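Local coordinates for glucose dehydrogenase (Serratia sp. FS14, PDB 7CDY), which belongs to the glucose/sorbosone dehydrogenase family of beta-propeller proteins and carries a bound calcium ion, at residues E12-L17 / Y331-E336; S5-G10 / L341-A346; V161-E166 / R182-S187. One frame throughout, in Å; residues are numbered along the deposited sequence.

Contact 1. Residues E12-L17 / Y331-E336; sequences EHPWSL and YLLTDE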
loop_
_atom_site.group_PDB
_atom_site.type_symbol
_atom_site.label_atom_id
_atom_site.label_comp_id
_atom_site.label_asym_id
_atom_site.label_seq_id
_atom_site.Cartn_x
_atom_site.Cartn_y
_atom_site.Cartn_z
ATOM N N GLU A 12 11.250 7.604 12.272
ATOM C CA GLU A 12 11.657 6.224 12.547
ATOM C C GLU A 12 10.827 5.267 11.698
ATOM O O GLU A 12 9.641 5.041 11.978
ATOM C CB GLU A 12 11.538 5.894 14.033
ATOM C CG GLU A 12 12.119 4.522 14.360
ATOM C CD GLU A 12 12.002 4.136 15.821
ATOM O OE1 GLU A 12 12.618 3.114 16.202
ATOM O OE2 GLU A 12 11.305 4.832 16.586
ATOM N N HIS A 13 11.439 4.708 10.662
ATOM C CA HIS A 13 10.763 3.804 9.740
ATOM C C HIS A 13 9.401 4.344 9.281
ATOM O O HIS A 13 8.362 3.731 9.525
ATOM C CB HIS A 13 10.643 2.406 10.334
ATOM C CG HIS A 13 11.975 1.760 10.554
ATOM N ND1 HIS A 13 12.707 1.209 9.525
ATOM C CD2 HIS A 13 12.732 1.626 11.670
ATOM C CE1 HIS A 13 13.847 0.738 10.002
ATOM N NE2 HIS A 13 13.888 0.980 11.300
ATOM N N PRO A 14 9.383 5.503 8.637
ATOM C CA PRO A 14 8.114 6.031 8.130
ATOM C C PRO A 14 7.545 5.096 7.078
ATOM O O PRO A 14 8.281 4.413 6.358
ATOM C CB PRO A 14 8.512 7.384 7.530
ATOM C CG PRO A 14 9.950 7.173 7.097
ATOM C CD PRO A 14 10.546 6.269 8.150
ATOM N N TRP A 15 6.217 5.043 7.007
ATOM C CA TRP A 15 5.575 4.035 6.171
ATOM C C TRP A 15 4.625 4.625 5.147
ATOM O O TRP A 15 4.607 4.172 4.005
ATOM C CB TRP A 15 4.824 3.015 7.047
ATOM C CG TRP A 15 4.674 1.640 6.429
ATOM C CD1 TRP A 15 5.555 0.600 6.537
ATOM C CD2 TRP A 15 3.591 1.172 5.618
ATOM N NE1 TRP A 15 5.081 -0.492 5.846
ATOM C CE2 TRP A 15 3.871 -0.173 5.284
ATOM C CE3 TRP A 15 2.400 1.746 5.166
ATOM C CZ2 TRP A 15 3.001 -0.949 4.502
ATOM C CZ3 TRP A 15 1.541 0.978 4.399
ATOM C CH2 TRP A 15 1.846 -0.358 4.072
ATOM N N SER A 16 3.851 5.637 5.520
ATOM C CA SER A 16 2.820 6.184 4.650
ATOM C C SER A 16 2.804 7.694 4.793
ATOM O O SER A 16 3.096 8.235 5.860
ATOM C CB SER A 16 1.437 5.642 5.077
ATOM O OG SER A 16 0.352 6.119 4.284
ATOM N N LEU A 17 2.445 8.374 3.709
ATOM C CA LEU A 17 2.148 9.797 3.793
ATOM C C LEU A 17 0.885 10.106 3.015
ATOM O O LEU A 17 0.525 9.409 2.066
ATOM C CB LEU A 17 3.312 10.684 3.328
ATOM C CG LEU A 17 3.520 10.844 1.829
ATOM C CD1 LEU A 17 2.762 12.047 1.254
ATOM C CD2 LEU A 17 5.008 10.961 1.509
ATOM N N TYR A 331 6.549 12.909 -3.755
ATOM C CA TYR A 331 6.939 12.898 -2.354
ATOM C C TYR A 331 7.215 11.460 -1.932
ATOM O O TYR A 331 6.384 10.572 -2.160
ATOM C CB TYR A 331 5.851 13.540 -1.481
ATOM C CG TYR A 331 5.799 15.047 -1.634
ATOM C CD1 TYR A 331 5.232 15.633 -2.762
ATOM C CD2 TYR A 331 6.346 15.876 -0.670
ATOM C CE1 TYR A 331 5.204 17.018 -2.910
ATOM C CE2 TYR A 331 6.315 17.253 -0.806
ATOM C CZ TYR A 331 5.747 17.814 -1.926
ATOM O OH TYR A 331 5.725 19.191 -2.049
ATOM N N LEU A 332 8.386 11.229 -1.342
ATOM C CA LEU A 332 8.835 9.896 -0.969
ATOM C C LEU A 332 9.146 9.836 0.515
ATOM O O LEU A 332 9.502 10.849 1.133
ATOM C CB LEU A 332 10.131 9.514 -1.708
ATOM C CG LEU A 332 10.225 9.708 -3.220
ATOM C CD1 LEU A 332 11.525 9.106 -3.753
ATOM C CD2 LEU A 332 9.035 9.141 -3.952
ATOM N N LEU A 333 9.034 8.628 1.082
ATOM C CA LEU A 333 9.569 8.323 2.403
ATOM C C LEU A 333 10.625 7.242 2.276
ATOM O O LEU A 333 10.486 6.326 1.458
ATOM C CB LEU A 333 8.487 7.793 3.348
ATOM C CG LEU A 333 7.324 8.744 3.635
ATOM C CD1 LEU A 333 6.192 8.037 4.396
ATOM C CD2 LEU A 333 7.797 9.975 4.390
ATOM N N THR A 334 11.678 7.341 3.082
ATOM C CA THR A 334 12.741 6.342 3.082
ATOM C C THR A 334 12.644 5.466 4.322
ATOM O O THR A 334 12.359 5.955 5.419
ATOM C CB THR A 334 14.143 6.955 2.946
ATOM O OG1 THR A 334 14.516 7.611 4.168
ATOM C CG2 THR A 334 14.182 7.943 1.806
ATOM N N ASP A 335 12.869 4.163 4.138
ATOM C CA ASP A 335 12.660 3.177 5.205
ATOM C C ASP A 335 13.969 2.921 5.941
ATOM O O ASP A 335 14.700 1.968 5.666
ATOM C CB ASP A 335 12.095 1.875 4.654
ATOM C CG ASP A 335 11.936 0.811 5.736
ATOM O OD1 ASP A 335 11.702 1.195 6.905
ATOM O OD2 ASP A 335 12.068 -0.395 5.432
ATOM N N GLU A 336 14.242 3.775 6.919
ATOM C CA GLU A 336 15.419 3.635 7.765
ATOM C C GLU A 336 15.112 4.252 9.117
ATOM O O GLU A 336 14.086 4.913 9.302
ATOM C CB GLU A 336 16.646 4.300 7.139
ATOM C CG GLU A 336 16.406 5.740 6.789
ATOM C CD GLU A 336 17.500 6.349 5.940
ATOM O OE1 GLU A 336 18.676 6.321 6.368
ATOM O OE2 GLU A 336 17.180 6.869 4.848
HETATM O O HOH W 1 8.930 1.677 6.807
#

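Contact 2. Residues S5-G10 / L341-A346; sequences SQLQDG and LLKVGA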
loop_
_atom_site.group_PDB
_atom_site.type_symbol
_atom_site.label_atom_id
_atom_site.label_comp_id
_atom_site.label_asym_id
_atom_site.label_seq_id
_atom_site.Cartn_x
_atom_site.Cartn_y
_atom_site.Cartn_z
ATOM N N SER A 5 14.981 17.287 -2.829
ATOM C CA SER A 5 15.067 18.130 -1.648
ATOM C C SER A 5 14.664 17.296 -0.445
ATOM O O SER A 5 13.584 16.694 -0.438
ATOM C CB SER A 5 14.113 19.313 -1.768
ATOM O OG SER A 5 14.224 20.164 -0.643
ATOM N N GLN A 6 15.525 17.250 0.559
ATOM C CA GLN A 6 15.190 16.587 1.812
ATOM C C GLN A 6 14.389 17.563 2.661
ATOM O O GLN A 6 14.908 18.604 3.077
ATOM C CB GLN A 6 16.458 16.143 2.533
ATOM C CG GLN A 6 16.168 15.466 3.862
ATOM C CD GLN A 6 17.410 14.919 4.515
ATOM O OE1 GLN A 6 18.065 14.028 3.977
ATOM N NE2 GLN A 6 17.746 15.450 5.677
ATOM N N LEU A 7 13.121 17.244 2.909
ATOM C CA LEU A 7 12.246 18.130 3.665
ATOM C C LEU A 7 12.250 17.844 5.155
ATOM O O LEU A 7 11.955 18.748 5.945
ATOM C CB LEU A 7 10.807 18.015 3.156
ATOM C CG LEU A 7 10.578 18.264 1.666
ATOM C CD1 LEU A 7 9.103 18.117 1.331
ATOM C CD2 LEU A 7 11.094 19.645 1.273
ATOM N N GLN A 8 12.552 16.613 5.557
ATOM C CA GLN A 8 12.480 16.236 6.959
ATOM C C GLN A 8 13.320 14.986 7.164
ATOM O O GLN A 8 13.384 14.129 6.279
ATOM C CB GLN A 8 11.028 15.964 7.380
ATOM C CG GLN A 8 10.855 15.642 8.853
ATOM C CD GLN A 8 11.264 16.798 9.744
ATOM O OE1 GLN A 8 10.832 17.924 9.548
ATOM N NE2 GLN A 8 12.103 16.514 10.732
ATOM N N ASP A 9 13.950 14.888 8.329
ATOM C CA ASP A 9 14.669 13.690 8.744
ATOM C C ASP A 9 14.152 13.219 10.099
ATOM O O ASP A 9 13.147 13.737 10.600
ATOM C CB ASP A 9 16.182 13.952 8.787
ATOM C CG ASP A 9 16.575 14.986 9.841
ATOM O OD1 ASP A 9 15.696 15.646 10.429
ATOM O OD2 ASP A 9 17.787 15.135 10.084
ATOM N N GLY A 10 14.819 12.235 10.693
ATOM C CA GLY A 10 14.453 11.788 12.026
ATOM C C GLY A 10 13.111 11.096 12.132
ATOM O O GLY A 10 12.493 11.119 13.201
ATOM N N LEU A 341 11.739 12.419 4.507
ATOM C CA LEU A 341 10.725 12.858 3.561
ATOM C C LEU A 341 11.445 13.606 2.444
ATOM O O LEU A 341 12.170 14.574 2.714
ATOM C CB LEU A 341 9.731 13.790 4.259
ATOM C CG LEU A 341 8.696 14.501 3.383
ATOM C CD1 LEU A 341 7.696 13.513 2.796
ATOM C CD2 LEU A 341 7.980 15.569 4.217
ATOM N N LEU A 342 11.261 13.158 1.204
ATOM C CA LEU A 342 11.940 13.730 0.047
ATOM C C LEU A 342 10.934 14.301 -0.938
ATOM O O LEU A 342 9.873 13.712 -1.177
ATOM C CB LEU A 342 12.746 12.663 -0.700
ATOM C CG LEU A 342 13.763 11.877 0.121
ATOM C CD1 LEU A 342 14.426 10.814 -0.744
ATOM C CD2 LEU A 342 14.805 12.801 0.745
ATOM N N LYS A 343 11.293 15.425 -1.544
ATOM C CA LYS A 343 10.521 16.044 -2.613
ATOM C C LYS A 343 11.332 15.915 -3.900
ATOM O O LYS A 343 12.486 16.361 -3.959
ATOM C CB LYS A 343 10.269 17.511 -2.270
ATOM C CG LYS A 343 9.459 18.288 -3.280
ATOM C CD LYS A 343 9.307 19.722 -2.785
ATOM C CE LYS A 343 8.960 20.683 -3.896
ATOM N NZ LYS A 343 8.841 22.083 -3.394
ATOM N N VAL A 344 10.721 15.290 -4.886
ATOM C CA VAL A 344 11.458 14.900 -6.113
ATOM C C VAL A 344 10.795 15.461 -7.357
ATOM O O VAL A 344 9.622 15.363 -7.501
ATOM C CB VAL A 344 11.563 13.369 -6.213
ATOM C CG1 VAL A 344 12.326 12.980 -7.457
ATOM C CG2 VAL A 344 12.230 12.770 -4.990
ATOM N N GLY A 345 11.621 16.054 -8.214
ATOM C CA GLY A 345 11.159 16.661 -9.468
ATOM C C GLY A 345 12.000 16.201 -10.645
ATOM O O GLY A 345 13.056 15.717 -10.467
ATOM N N ALA A 346 11.492 16.412 -11.829
ATOM C CA ALA A 346 12.192 15.955 -13.044
ATOM C C ALA A 346 13.442 16.767 -13.367
ATOM O O ALA A 346 14.323 16.133 -13.880
ATOM C CB ALA A 346 11.235 15.833 -14.194
#

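Contact 3. Residues V161-E166 / R182-S187; sequences VRLTAE and RPEVWS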
loop_
_atom_site.group_PDB
_atom_site.type_symbol
_atom_site.label_atom_id
_atom_site.label_comp_id
_atom_site.label_asym_id
_atom_site.label_seq_id
_atom_site.Cartn_x
_atom_site.Cartn_y
_atom_site.Cartn_z
ATOM N N VAL A 161 -9.643 -6.307 -0.754
ATOM C CA VAL A 161 -10.989 -6.178 -0.209
ATOM C C VAL A 161 -11.565 -4.850 -0.681
ATOM O O VAL A 161 -10.833 -3.866 -0.822
ATOM C CB VAL A 161 -10.897 -6.237 1.333
ATOM C CG1 VAL A 161 -12.059 -5.522 2.012
ATOM C CG2 VAL A 161 -10.788 -7.684 1.800
ATOM N N ARG A 162 -12.875 -4.825 -0.958
ATOM C CA ARG A 162 -13.587 -3.588 -1.284
ATOM C C ARG A 162 -14.756 -3.422 -0.329
ATOM O O ARG A 162 -15.609 -4.315 -0.227
ATOM C CB ARG A 162 -14.113 -3.574 -2.718
ATOM C CG ARG A 162 -14.760 -2.234 -3.077
ATOM C CD ARG A 162 -15.337 -2.194 -4.487
ATOM N NE ARG A 162 -16.491 -3.073 -4.626
ATOM C CZ ARG A 162 -17.666 -2.725 -5.147
ATOM N NH1 ARG A 162 -17.887 -1.491 -5.579
ATOM N NH2 ARG A 162 -18.622 -3.635 -5.232
ATOM N N LEU A 163 -14.812 -2.272 0.350
ATOM C CA LEU A 163 -15.853 -1.942 1.319
ATOM C C LEU A 163 -16.430 -0.565 1.019
ATOM O O LEU A 163 -15.862 0.225 0.266
ATOM C CB LEU A 163 -15.313 -1.951 2.752
ATOM C CG LEU A 163 -14.643 -3.246 3.214
ATOM C CD1 LEU A 163 -14.009 -3.052 4.581
ATOM C CD2 LEU A 163 -15.643 -4.393 3.231
ATOM N N THR A 164 -17.572 -0.275 1.646
ATOM C CA THR A 164 -18.066 1.097 1.649
ATOM C C THR A 164 -17.211 1.959 2.573
ATOM O O THR A 164 -16.355 1.470 3.317
ATOM C CB THR A 164 -19.518 1.167 2.139
ATOM O OG1 THR A 164 -19.558 0.918 3.550
ATOM C CG2 THR A 164 -20.418 0.160 1.390
ATOM N N ALA A 165 -17.496 3.265 2.548
ATOM C CA ALA A 165 -16.822 4.218 3.427
ATOM C C ALA A 165 -16.962 3.862 4.901
ATOM O O ALA A 165 -16.129 4.289 5.716
ATOM C CB ALA A 165 -17.392 5.620 3.185
ATOM N N GLU A 166 -18.003 3.127 5.274
ATOM C CA GLU A 166 -18.232 2.736 6.655
ATOM C C GLU A 166 -17.793 1.312 6.947
ATOM O O GLU A 166 -18.026 0.817 8.053
ATOM C CB GLU A 166 -19.716 2.909 7.017
ATOM C CG GLU A 166 -20.218 4.348 6.915
ATOM C CD GLU A 166 -19.450 5.322 7.798
ATOM O OE1 GLU A 166 -18.922 4.882 8.841
ATOM O OE2 GLU A 166 -19.415 6.520 7.447
ATOM N N ARG A 182 -15.669 -15.241 1.753
ATOM C CA ARG A 182 -15.799 -13.978 2.477
ATOM C C ARG A 182 -16.322 -12.896 1.539
ATOM O O ARG A 182 -15.694 -12.612 0.505
ATOM C CB ARG A 182 -14.459 -13.549 3.069
ATOM C CG ARG A 182 -14.004 -14.331 4.310
ATOM C CD ARG A 182 -14.910 -14.182 5.531
ATOM N NE ARG A 182 -15.052 -12.818 6.045
ATOM C CZ ARG A 182 -14.713 -12.430 7.274
ATOM N NH1 ARG A 182 -14.160 -13.281 8.133
ATOM N NH2 ARG A 182 -14.934 -11.176 7.651
ATOM N N PRO A 183 -17.445 -12.249 1.864
ATOM C CA PRO A 183 -18.054 -11.308 0.915
ATOM C C PRO A 183 -17.304 -9.989 0.780
ATOM O O PRO A 183 -17.577 -9.241 -0.167
ATOM C CB PRO A 183 -19.463 -11.102 1.490
ATOM C CG PRO A 183 -19.298 -11.324 2.947
ATOM C CD PRO A 183 -18.287 -12.452 3.060
ATOM N N GLU A 184 -16.349 -9.706 1.670
ATOM C CA GLU A 184 -15.526 -8.502 1.556
ATOM C C GLU A 184 -14.550 -8.549 0.382
ATOM O O GLU A 184 -14.025 -7.501 -0.010
ATOM C CB GLU A 184 -14.710 -8.332 2.842
ATOM C CG GLU A 184 -15.530 -8.150 4.111
ATOM C CD GLU A 184 -15.893 -9.452 4.818
ATOM O OE1 GLU A 184 -16.430 -9.350 5.947
ATOM O OE2 GLU A 184 -15.660 -10.561 4.267
ATOM N N VAL A 185 -14.312 -9.721 -0.206
ATOM C CA VAL A 185 -13.177 -9.913 -1.107
ATOM C C VAL A 185 -13.480 -9.360 -2.490
ATOM O O VAL A 185 -14.552 -9.606 -3.067
ATOM C CB VAL A 185 -12.818 -11.405 -1.189
ATOM C CG1 VAL A 185 -11.835 -11.674 -2.341
ATOM C CG2 VAL A 185 -12.258 -11.883 0.128
ATOM N N TRP A 186 -12.507 -8.651 -3.059
ATOM C CA TRP A 186 -12.506 -8.242 -4.455
ATOM C C TRP A 186 -11.734 -9.231 -5.315
ATOM O O TRP A 186 -12.264 -9.741 -6.304
ATOM C CB TRP A 186 -11.902 -6.834 -4.583
ATOM C CG TRP A 186 -11.849 -6.281 -5.980
ATOM C CD1 TRP A 186 -10.764 -6.262 -6.821
ATOM C CD2 TRP A 186 -12.917 -5.655 -6.693
ATOM N NE1 TRP A 186 -11.099 -5.669 -8.009
ATOM C CE2 TRP A 186 -12.413 -5.278 -7.955
ATOM C CE3 TRP A 186 -14.253 -5.380 -6.387
ATOM C CZ2 TRP A 186 -13.203 -4.635 -8.909
ATOM C CZ3 TRP A 186 -15.037 -4.736 -7.338
ATOM C CH2 TRP A 186 -14.506 -4.371 -8.580
ATOM N N SER A 187 -10.477 -9.514 -4.959
ATOM C CA SER A 187 -9.643 -10.474 -5.676
ATOM C C SER A 187 -8.796 -11.244 -4.674
ATOM O O SER A 187 -8.634 -10.836 -3.520
ATOM C CB SER A 187 -8.762 -9.790 -6.724
ATOM O OG SER A 187 -7.957 -8.776 -6.128
#

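Contact 1. Residues E12-L17 / Y331-E336
H13 and D335 meet through a His-carboxylate hydrogen bond in which ND1 of H13 donates to OD1 of D335 over 2.8 Å, almost straight at 173°. The oxygen lies in the plane of the imidazole, whereas the nitrogen approaches the syn side of the carboxylate from somewhat outside its plane; the two flat groups are turned 64° apart. CG of D335 is anti to its backbone N, which sets the carboxylate on the histidine's side; its other oxygen, OD2, is held by salt bridges to R318 and R320. The histidine is gripped by its backbone as well: H13 N donates to E336 O at 3.0 Å from above the carbonyl plane, and the backbone carbon E336 C sits 3.8 Å over one face of the ring, toward its rim. A water lies 2.8 Å from P14 O and makes a weaker contact with D335 OD1.

Side-chain carbons carry the rest of the contact, partly against backbone and partly against each other. The ring of P14 rests its CG on T334 O at 3.2 Å, while its CB meets CD1 of L333. That methyl also reaches the backbone of S16, 3.4 Å from its carbonyl carbon. L17 places CG between the backbone N and the carbonyl carbon (chi1 78°), a crowded position. Its CD2 lies 3.8 Å from L333 CG, with Y331 CB also touching it. Strands 14-17 and 331-334 run antiparallel with axes 6.6 Å apart, and leucine and proline side chains fill the interval. The long strand 3-19 pairs through 5-10 with strand 339-345, the neighbour of 330-334, whereas 12-17 bonds to T29 and R31; this is consistent with packing between the last and first blades of a beta-propeller.

Contact 2. Residues S5-G10 / L341-A346
Closure of a beta-propeller by its chain ends is exemplified here, where N-terminal strand 5-10 pairs antiparallel with C-terminal strand 341-345 and accommodates a classic beta bulge, L7 and Q8 both facing L341. S5 and K343 form a hydrogen-bonded pair, S5 N reaching K343 O at 2.9 Å and K343 N returning to S5 O at 2.8 Å. After the non-hydrogen-bonded pair Q6 and L342, the register slips by one residue. L7 N donates to L341 O at 2.8 Å, and L341 N turns to Q8 O at 3.0 Å.

L7 packs against L341 and K343, two residues apart on the opposite strand. Its CB lies 3.9 Å from L341 CD2, and its CD1 is 3.8 Å from K343 CB. Q8 and L341 touch through their CB atoms at 4.0 Å, with W38 packing on L7, Q8 and L341. On the other face of the sheet, L342 CD2 lies against Q6 CB at 4.1 Å. K343 runs extended away from the contact, and its ammonium forms a cation-pi interaction with Y329. Such joining of first and last strands within one sheet is the "Velcro" closure known from many beta-propellers.

Contact 3. Residues V161-E166 / R182-S187
R162 and E184 make the backbone bond that crosses this contact: R162 N donates to E184 O at 3.1 Å. The same oxygen receives a CA-H...O contact from V161 CA at 3.3 Å, so two consecutive residues converge on it. V161 and V185 form an antiparallel non-hydrogen-bonded pair with diverging side chains.

Apolar contact is made by the stem of E184. It lies beside V161, CB to CG1 at 4.0 Å, and its CG meets L163 CD2 at 3.9 Å. E184 belongs to a type I turn, R182 to V185, leading into the edge strand of a four-stranded antiparallel sheet, the format of a propeller blade.

Charged groups follow two patterns. Within the turn, R182 holds the E184 carboxylate side-on, NE to OE2 and NH2 to OE1, each at 2.9 Å. Across the contact, R162 bends at chi3 (68°), and its NE comes 3.5 Å from W186 CZ3. CZ3 lies over one face of the guanidinium, with the two planes 61° apart, so the groups are not stacked, while R162 NH2 is bound by D172 and N173. W186 NE1 donates to P221 O, and a bound glycerol lies about 3 Å from the tryptophan side chain.

From the N terminus, the chain first lays down residues 5-10, the N-terminal half of contact 2, and then 12-17, that of contact 1, both on strand 3-19. Contact 3 comes next and closes a short loop, joining 161-166 to 182-187 with only 15 residues between. The chain then returns: 331-336 closes contact 1 and 341-346 closes contact 2. The three are nested without crossing, 3 inside 1 and 1 inside 2. Contacts 1 and 2 touch, with Y331 against L7, and together tie the two chain ends to each other. Contact 3 lies on the opposite side of the chain's centre, within a separate four-stranded sheet, about 27 Å from contact 1 between centres.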